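Long-range contact in putative ABC-transporter ATP-binding protein (Alicyclobacillus acidocaldarius, PDB 1Z47), which probably binds and hydrolyses ATP as the motor subunit of a putative ABC-type sulfate importer: residues B[290-295]-B[342-347]. Residues are numbered along the deposited sequence; the frame is centred on the assembly and turned at random.
Sequences ELQPAS and WVHMNV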
ATOM      1  N   GLU B 290      10.677   4.908 -22.342  1.00 58.58           N
ATOM      2  CA  GLU B 290       9.824   5.783 -23.152  1.00 55.35           C
ATOM      3  C   GLU B 290       9.235   5.062 -24.356  1.00 57.23           C
ATOM      4  O   GLU B 290       9.916   4.282 -25.019  1.00 60.56           O
ATOM      5  CB  GLU B 290      10.630   6.993 -23.605  1.00 60.19           C
ATOM      6  CG  GLU B 290      11.544   7.518 -22.515  1.00 63.51           C
ATOM      7  CD  GLU B 290      12.259   8.799 -22.905  1.00 68.93           C
ATOM      8  OE1 GLU B 290      11.647   9.886 -22.807  1.00 71.23           O
ATOM      9  OE2 GLU B 290      13.435   8.717 -23.315  1.00 71.78           O
ATOM     10  N   LEU B 291       7.962   5.323 -24.638  1.00 58.20           N
ATOM     11  CA  LEU B 291       7.288   4.682 -25.754  1.00 60.92           C
ATOM     12  C   LEU B 291       6.991   5.641 -26.899  1.00 65.58           C
ATOM     13  O   LEU B 291       6.615   6.794 -26.685  1.00 66.89           O
ATOM     14  CB  LEU B 291       5.995   4.041 -25.267  1.00 61.58           C
ATOM     15  CG  LEU B 291       6.191   3.241 -23.975  1.00 60.35           C
ATOM     16  CD1 LEU B 291       4.874   2.636 -23.556  1.00 61.18           C
ATOM     17  CD2 LEU B 291       7.244   2.171 -24.187  1.00 61.50           C
ATOM     18  N   GLN B 292       7.159   5.143 -28.117  1.00 67.63           N
ATOM     19  CA  GLN B 292       6.925   5.923 -29.318  1.00 69.78           C
ATOM     20  C   GLN B 292       6.261   4.977 -30.289  1.00 71.24           C
ATOM     21  O   GLN B 292       6.682   3.827 -30.417  1.00 71.93           O
ATOM     22  CB  GLN B 292       8.260   6.436 -29.854  1.00 70.87           C
ATOM     23  CG  GLN B 292       9.006   7.241 -28.796  1.00 74.49           C
ATOM     24  CD  GLN B 292      10.371   7.729 -29.242  1.00 79.72           C
ATOM     25  OE1 GLN B 292      10.495   8.436 -30.244  1.00 83.40           O
ATOM     26  NE2 GLN B 292      11.407   7.365 -28.487  1.00 80.05           N
ATOM     27  N   PRO B 293       5.202   5.439 -30.978  1.00 72.09           N
ATOM     28  CA  PRO B 293       4.459   4.620 -31.944  1.00 72.39           C
ATOM     29  C   PRO B 293       5.367   3.922 -32.954  1.00 72.04           C
ATOM     30  O   PRO B 293       6.501   4.349 -33.179  1.00 72.49           O
ATOM     31  CB  PRO B 293       3.517   5.634 -32.605  1.00 74.20           C
ATOM     32  CG  PRO B 293       3.321   6.670 -31.526  1.00 72.63           C
ATOM     33  CD  PRO B 293       4.719   6.832 -30.997  1.00 71.37           C
ATOM     34  N   ALA B 294       4.865   2.844 -33.549  1.00 72.10           N
ATOM     35  CA  ALA B 294       5.628   2.090 -34.536  1.00 74.07           C
ATOM     36  C   ALA B 294       4.791   1.013 -35.216  1.00 75.94           C
ATOM     37  O   ALA B 294       3.698   0.662 -34.753  1.00 76.11           O
ATOM     38  CB  ALA B 294       6.855   1.453 -33.880  1.00 73.69           C
ATOM     39  N   SER B 295       5.314   0.499 -36.325  1.00 76.43           N
ATOM     40  CA  SER B 295       4.649  -0.556 -37.080  1.00 77.52           C
ATOM     41  C   SER B 295       5.020  -1.898 -36.446  1.00 77.08           C
ATOM     42  O   SER B 295       6.115  -2.039 -35.893  1.00 76.10           O
ATOM     43  CB  SER B 295       5.115  -0.535 -38.545  1.00 77.83           C
ATOM     44  OG  SER B 295       6.518  -0.762 -38.646  1.00 75.28           O
ATOM     45  N   TRP B 342       1.014  -1.124 -31.473  1.00 61.07           N
ATOM     46  CA  TRP B 342       2.427  -1.516 -31.542  1.00 58.74           C
ATOM     47  C   TRP B 342       3.327  -0.354 -31.138  1.00 56.29           C
ATOM     48  O   TRP B 342       3.045   0.796 -31.464  1.00 55.36           O
ATOM     49  CB  TRP B 342       2.802  -2.003 -32.951  1.00 60.52           C
ATOM     50  CG  TRP B 342       2.329  -3.397 -33.217  1.00 63.69           C
ATOM     51  CD1 TRP B 342       1.147  -3.771 -33.789  1.00 64.88           C
ATOM     52  CD2 TRP B 342       2.970  -4.609 -32.797  1.00 64.57           C
ATOM     53  NE1 TRP B 342       1.006  -5.137 -33.743  1.00 65.91           N
ATOM     54  CE2 TRP B 342       2.113  -5.676 -33.139  1.00 66.32           C
ATOM     55  CE3 TRP B 342       4.185  -4.894 -32.158  1.00 65.13           C
ATOM     56  CZ2 TRP B 342       2.429  -7.011 -32.862  1.00 65.79           C
ATOM     57  CZ3 TRP B 342       4.501  -6.221 -31.882  1.00 66.28           C
ATOM     58  CH2 TRP B 342       3.624  -7.263 -32.236  1.00 66.14           C
ATOM     59  N   VAL B 343       4.414  -0.656 -30.429  1.00 53.56           N
ATOM     60  CA  VAL B 343       5.323   0.386 -29.956  1.00 51.31           C
ATOM     61  C   VAL B 343       6.803   0.045 -29.903  1.00 53.19           C
ATOM     62  O   VAL B 343       7.200  -1.124 -29.888  1.00 53.28           O
ATOM     63  CB  VAL B 343       4.947   0.871 -28.532  1.00 53.53           C
ATOM     64  CG1 VAL B 343       3.593   1.567 -28.549  1.00 52.14           C
ATOM     65  CG2 VAL B 343       4.938  -0.318 -27.563  1.00 48.34           C
ATOM     66  N   HIS B 344       7.597   1.111 -29.841  1.00 54.37           N
ATOM     67  CA  HIS B 344       9.050   1.084 -29.755  1.00 57.22           C
ATOM     68  C   HIS B 344       9.359   1.504 -28.328  1.00 58.99           C
ATOM     69  O   HIS B 344       8.699   2.402 -27.802  1.00 61.28           O
ATOM     70  CB  HIS B 344       9.639   2.107 -30.740  1.00 60.31           C
ATOM     71  CG  HIS B 344      11.061   2.493 -30.458  1.00 57.88           C
ATOM     72  ND1 HIS B 344      12.137   1.881 -31.066  1.00 62.61           N
ATOM     73  CD2 HIS B 344      11.582   3.441 -29.645  1.00 60.06           C
ATOM     74  CE1 HIS B 344      13.259   2.434 -30.640  1.00 57.61           C
ATOM     75  NE2 HIS B 344      12.950   3.384 -29.776  1.00 59.60           N
ATOM     76  N   MET B 345      10.346   0.851 -27.708  1.00 58.53           N
ATOM     77  CA  MET B 345      10.769   1.137 -26.336  1.00 57.69           C
ATOM     78  C   MET B 345      12.080   1.896 -26.300  1.00 58.08           C
ATOM     79  O   MET B 345      12.918   1.740 -27.180  1.00 61.01           O
ATOM     80  CB  MET B 345      10.969  -0.155 -25.546  1.00 58.68           C
ATOM     81  CG  MET B 345       9.707  -0.901 -25.202  1.00 62.89           C
ATOM     82  SD  MET B 345      10.121  -2.549 -24.584  1.00 63.20           S
ATOM     83  CE  MET B 345       9.522  -3.537 -25.910  1.00 61.73           C
ATOM     84  N   ASN B 346      12.264   2.685 -25.250  1.00 59.08           N
ATOM     85  CA  ASN B 346      13.469   3.475 -25.081  1.00 59.65           C
ATOM     86  C   ASN B 346      13.915   3.441 -23.627  1.00 59.79           C
ATOM     87  O   ASN B 346      13.492   4.278 -22.815  1.00 62.18           O
ATOM     88  CB  ASN B 346      13.193   4.920 -25.473  1.00 63.67           C
ATOM     89  CG  ASN B 346      14.456   5.710 -25.708  1.00 63.71           C
ATOM     90  OD1 ASN B 346      15.481   5.511 -25.044  1.00 64.97           O
ATOM     91  ND2 ASN B 346      14.386   6.629 -26.653  1.00 68.08           N
ATOM     92  N   VAL B 347      14.775   2.487 -23.287  1.00 54.66           N
ATOM     93  CA  VAL B 347      15.248   2.385 -21.919  1.00 51.94           C
ATOM     94  C   VAL B 347      16.207   3.539 -21.711  1.00 50.56           C
ATOM     95  O   VAL B 347      17.137   3.683 -22.480  1.00 47.36           O
ATOM     96  CB  VAL B 347      15.950   1.027 -21.700  1.00 52.34           C
ATOM     97  CG1 VAL B 347      16.562   0.947 -20.310  1.00 53.27           C
ATOM     98  CG2 VAL B 347      14.940  -0.080 -21.905  1.00 51.33           C
TER
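Strands 290-293 and 342-347 pair antiparallel at one edge of a five-stranded sheet, 289-293 being its outermost strand, consistent with the OB-like C-terminal regulatory domain of CysA-type ATPases. Gln292 and His344 form a hydrogen-bonded pair. His344 N lies nearly on the axis of the Gln292 backbone C=O, 2.9 Å from O. The return bond, Gln292 N to His344 O, is 3.2 Å and lies in the carbonyl plane. Glu290 N reaches Asn346 O at 2.9 Å, from above the carbonyl plane. Ala294 N to Trp342 O is only a weak bond.

Glu290, Gln292, His344 and Asn346 share one face. Asn346 CG is anti to its backbone N (chi1 -163°), and its side chain runs alongside that of Glu290, CB to CB 3.8 Å. The amides of Gln292 and Asn346 are nearly coplanar although their chains cross obliquely, with Gln292 NE2 3.6 Å from Asn346 ND2. An alanine at Asn346 would remove the amide and would probably loosen the packing beside Glu290 and Gln292.

On the other face, Leu291 and Met345 lie side by side, Leu291 CD2 4.1 Å from Met345 CG. Met345 also touches Ile317 and Thr319 of strand 312-319. Farther out, the His300 ring meets that of His344, and Met345 N and His300 ND1 are hydrogen-bonded.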